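PDB 2YJK: Afp from Microbacterium arborescens, which probably binds ferric iron as a twelve-subunit Dps protein of the ferritin family, taking up iron at sites between its subunits. Local coordinates for residues Lys40-Asn45 against Thr96-Gly101. Residues are numbered along the deposited sequence; the frame is centred on the assembly and turned at random.
Sequences KQAHWN and TAVPAG. With OFE (Iron(II) oxide), chain B.
The Q41 side chain reaches from helix 15-45 to V98 and P99, in the loop before strand 103-104. Its CG, anti to the backbone N (chi1 169°), packs 3.5 Å from V98 CG1, the two side chains crossing at a slant. Beyond the bend at chi2, NE2 gives a nearly straight hydrogen bond to P99 O (3.1 Å, 172° at the hydrogen); the acceptor lies close to the amide plane of Q41, and NE2 approaches in the carbonyl plane of P99, on a lone pair of its O. A second bond, from NE2 to A100 O, is weak and bent. An alanine here would probably leave P99 O and, across the interface, the backbone N-H of S85 of the second subunit without their mate, and open a gap beside V98 CG1. V98 CG1 also approaches A42 CB (4.3 Å), while the valine reaches I112 of helix 105-130. One turn on, N45 lays CB 3.4 Å from G101 O, and its ND2 returns to Q41 O, which the backbone N of N45 reaches from the opposite face. H43, whose NE2 binds the iron at 2.5 Å with D70 and E74 of the second subunit, does not touch segment 96-101. There the Q41 methylene, V98 and A42 make the apolar part, while one amide, NE2 on the loop carbonyls and OE1 on S85 N of the second subunit, ties helix, loop and interface together, which would fix its rotation.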
ATOM      1  N   LYS C  40      -6.106 -28.402  -3.223  1.00 24.02           N
ATOM      2  CA  LYS C  40      -5.777 -27.898  -4.558  1.00 26.45           C
ATOM      3  C   LYS C  40      -6.375 -28.780  -5.617  1.00 27.00           C
ATOM      4  O   LYS C  40      -6.931 -28.278  -6.579  1.00 28.18           O
ATOM      5  CB  LYS C  40      -4.273 -27.761  -4.790  1.00 25.46           C
ATOM      6  CG  LYS C  40      -3.715 -26.464  -4.226  1.00 27.73           C
ATOM      7  CD  LYS C  40      -4.129 -25.224  -5.128  1.00 31.71           C
ATOM      8  CE  LYS C  40      -3.197 -24.077  -4.873  1.00 31.54           C
ATOM      9  NZ  LYS C  40      -3.664 -22.811  -5.547  1.00 34.49           N
ATOM     10  N   GLN C  41      -6.284 -30.091  -5.406  1.00 26.69           N
ATOM     11  CA  GLN C  41      -6.971 -31.035  -6.233  1.00 28.12           C
ATOM     12  C   GLN C  41      -8.439 -30.664  -6.405  1.00 27.89           C
ATOM     13  O   GLN C  41      -8.880 -30.645  -7.524  1.00 29.63           O
ATOM     14  CB  GLN C  41      -6.828 -32.475  -5.665  1.00 28.21           C
ATOM     15  CG  GLN C  41      -7.737 -33.519  -6.325  1.00 29.90           C
ATOM     16  CD  GLN C  41      -7.285 -33.925  -7.758  1.00 33.85           C
ATOM     17  OE1 GLN C  41      -6.275 -33.436  -8.286  1.00 35.81           O
ATOM     18  NE2 GLN C  41      -8.066 -34.781  -8.398  1.00 35.83           N
ATOM     19  N   ALA C  42      -9.184 -30.416  -5.306  1.00 26.79           N
ATOM     20  CA  ALA C  42     -10.639 -30.034  -5.342  1.00 26.17           C
ATOM     21  C   ALA C  42     -10.789 -28.683  -6.085  1.00 27.79           C
ATOM     22  O   ALA C  42     -11.655 -28.486  -6.948  1.00 28.87           O
ATOM     23  CB  ALA C  42     -11.229 -29.933  -3.874  1.00 23.01           C
ATOM     24  N   HIS C  43      -9.850 -27.783  -5.814  1.00 27.22           N
ATOM     25  CA  HIS C  43      -9.832 -26.453  -6.418  1.00 26.75           C
ATOM     26  C   HIS C  43      -9.703 -26.553  -7.961  1.00 27.44           C
ATOM     27  O   HIS C  43     -10.453 -25.873  -8.680  1.00 27.91           O
ATOM     28  CB  HIS C  43      -8.651 -25.740  -5.786  1.00 26.86           C
ATOM     29  CG  HIS C  43      -8.301 -24.440  -6.419  1.00 27.67           C
ATOM     30  ND1 HIS C  43      -9.035 -23.283  -6.205  1.00 29.97           N
ATOM     31  CD2 HIS C  43      -7.289 -24.107  -7.250  1.00 26.21           C
ATOM     32  CE1 HIS C  43      -8.475 -22.293  -6.873  1.00 30.38           C
ATOM     33  NE2 HIS C  43      -7.404 -22.765  -7.493  1.00 30.23           N
ATOM     34  N   TRP C  44      -8.798 -27.422  -8.466  1.00 25.67           N
ATOM     35  CA  TRP C  44      -8.592 -27.576  -9.944  1.00 27.23           C
ATOM     36  C   TRP C  44      -9.805 -28.241 -10.672  1.00 27.65           C
ATOM     37  O   TRP C  44     -10.175 -27.843 -11.786  1.00 28.07           O
ATOM     38  CB  TRP C  44      -7.281 -28.353 -10.259  1.00 24.61           C
ATOM     39  CG  TRP C  44      -6.066 -27.572  -9.724  1.00 27.53           C
ATOM     40  CD1 TRP C  44      -5.914 -26.160  -9.678  1.00 25.28           C
ATOM     41  CD2 TRP C  44      -4.840 -28.121  -9.205  1.00 23.32           C
ATOM     42  NE1 TRP C  44      -4.676 -25.856  -9.143  1.00 24.96           N
ATOM     43  CE2 TRP C  44      -4.013 -27.024  -8.823  1.00 26.97           C
ATOM     44  CE3 TRP C  44      -4.363 -29.433  -9.028  1.00 25.58           C
ATOM     45  CZ2 TRP C  44      -2.695 -27.209  -8.272  1.00 27.89           C
ATOM     46  CZ3 TRP C  44      -3.047 -29.632  -8.479  1.00 25.40           C
ATOM     47  CH2 TRP C  44      -2.248 -28.527  -8.082  1.00 29.21           C
ATOM     48  N   ASN C  45     -10.412 -29.223  -9.993  1.00 26.89           N
ATOM     49  CA  ASN C  45     -11.347 -30.198 -10.612  1.00 27.11           C
ATOM     50  C   ASN C  45     -12.828 -29.885 -10.418  1.00 27.78           C
ATOM     51  O   ASN C  45     -13.724 -30.535 -11.032  1.00 28.68           O
ATOM     52  CB  ASN C  45     -10.961 -31.602 -10.142  1.00 27.34           C
ATOM     53  CG  ASN C  45      -9.673 -32.081 -10.823  1.00 30.44           C
ATOM     54  OD1 ASN C  45      -9.651 -32.290 -12.023  1.00 32.68           O
ATOM     55  ND2 ASN C  45      -8.578 -32.107 -10.087  1.00 33.55           N
ATOM     56  N   THR C  96      -7.850 -39.376   1.712  1.00 39.98           N
ATOM     57  CA  THR C  96      -8.784 -38.356   1.216  1.00 38.09           C
ATOM     58  C   THR C  96     -10.014 -38.944   0.529  1.00 38.22           C
ATOM     59  O   THR C  96      -9.937 -39.987  -0.114  1.00 38.62           O
ATOM     60  CB  THR C  96      -8.072 -37.330   0.209  1.00 37.74           C
ATOM     61  OG1 THR C  96      -8.993 -36.297  -0.149  1.00 35.70           O
ATOM     62  CG2 THR C  96      -7.587 -38.031  -1.068  1.00 36.90           C
ATOM     63  N   ALA C  97     -11.150 -38.270   0.654  1.00 37.08           N
ATOM     64  CA  ALA C  97     -12.330 -38.624  -0.151  1.00 35.86           C
ATOM     65  C   ALA C  97     -12.388 -37.748  -1.434  1.00 34.58           C
ATOM     66  O   ALA C  97     -13.308 -37.880  -2.231  1.00 33.91           O
ATOM     67  CB  ALA C  97     -13.598 -38.425   0.667  1.00 35.92           C
ATOM     68  N   VAL C  98     -11.444 -36.815  -1.628  1.00 32.72           N
ATOM     69  CA  VAL C  98     -11.550 -35.921  -2.795  1.00 31.63           C
ATOM     70  C   VAL C  98     -11.446 -36.825  -4.039  1.00 33.02           C
ATOM     71  O   VAL C  98     -10.532 -37.627  -4.106  1.00 33.61           O
ATOM     72  CB  VAL C  98     -10.438 -34.862  -2.814  1.00 31.69           C
ATOM     73  CG1 VAL C  98     -10.396 -34.169  -4.184  1.00 29.84           C
ATOM     74  CG2 VAL C  98     -10.522 -33.892  -1.583  1.00 29.35           C
ATOM     75  N   PRO C  99     -12.382 -36.707  -5.004  1.00 32.99           N
ATOM     76  CA  PRO C  99     -12.283 -37.560  -6.179  1.00 35.64           C
ATOM     77  C   PRO C  99     -11.074 -37.308  -7.067  1.00 34.78           C
ATOM     78  O   PRO C  99     -10.494 -36.218  -7.068  1.00 33.40           O
ATOM     79  CB  PRO C  99     -13.569 -37.225  -6.988  1.00 36.32           C
ATOM     80  CG  PRO C  99     -14.531 -36.695  -5.983  1.00 36.45           C
ATOM     81  CD  PRO C  99     -13.631 -35.922  -5.000  1.00 33.54           C
ATOM     82  N   ALA C 100     -10.782 -38.314  -7.894  1.00 34.82           N
ATOM     83  CA  ALA C 100      -9.621 -38.334  -8.779  1.00 35.10           C
ATOM     84  C   ALA C 100      -9.744 -37.313  -9.893  1.00 35.13           C
ATOM     85  O   ALA C 100      -8.743 -36.893 -10.428  1.00 34.93           O
ATOM     86  CB  ALA C 100      -9.413 -39.729  -9.388  1.00 35.76           C
ATOM     87  N   GLY C 101     -10.956 -36.958 -10.300  1.00 35.12           N
ATOM     88  CA  GLY C 101     -11.080 -36.072 -11.480  1.00 35.61           C
ATOM     89  C   GLY C 101     -12.177 -35.053 -11.271  1.00 34.83           C
ATOM     90  O   GLY C 101     -12.450 -34.681 -10.139  1.00 34.23           O
TER
HETATM   91 FE   OFE B1159      -5.609 -21.739  -8.917  1.00 44.33          FE
HETATM   92  O   OFE B1159      -4.390 -20.722  -7.002  0.50 26.15           O
HETATM   93  O   HOH W   1      -7.072 -20.027  -9.637  1.00 33.39           O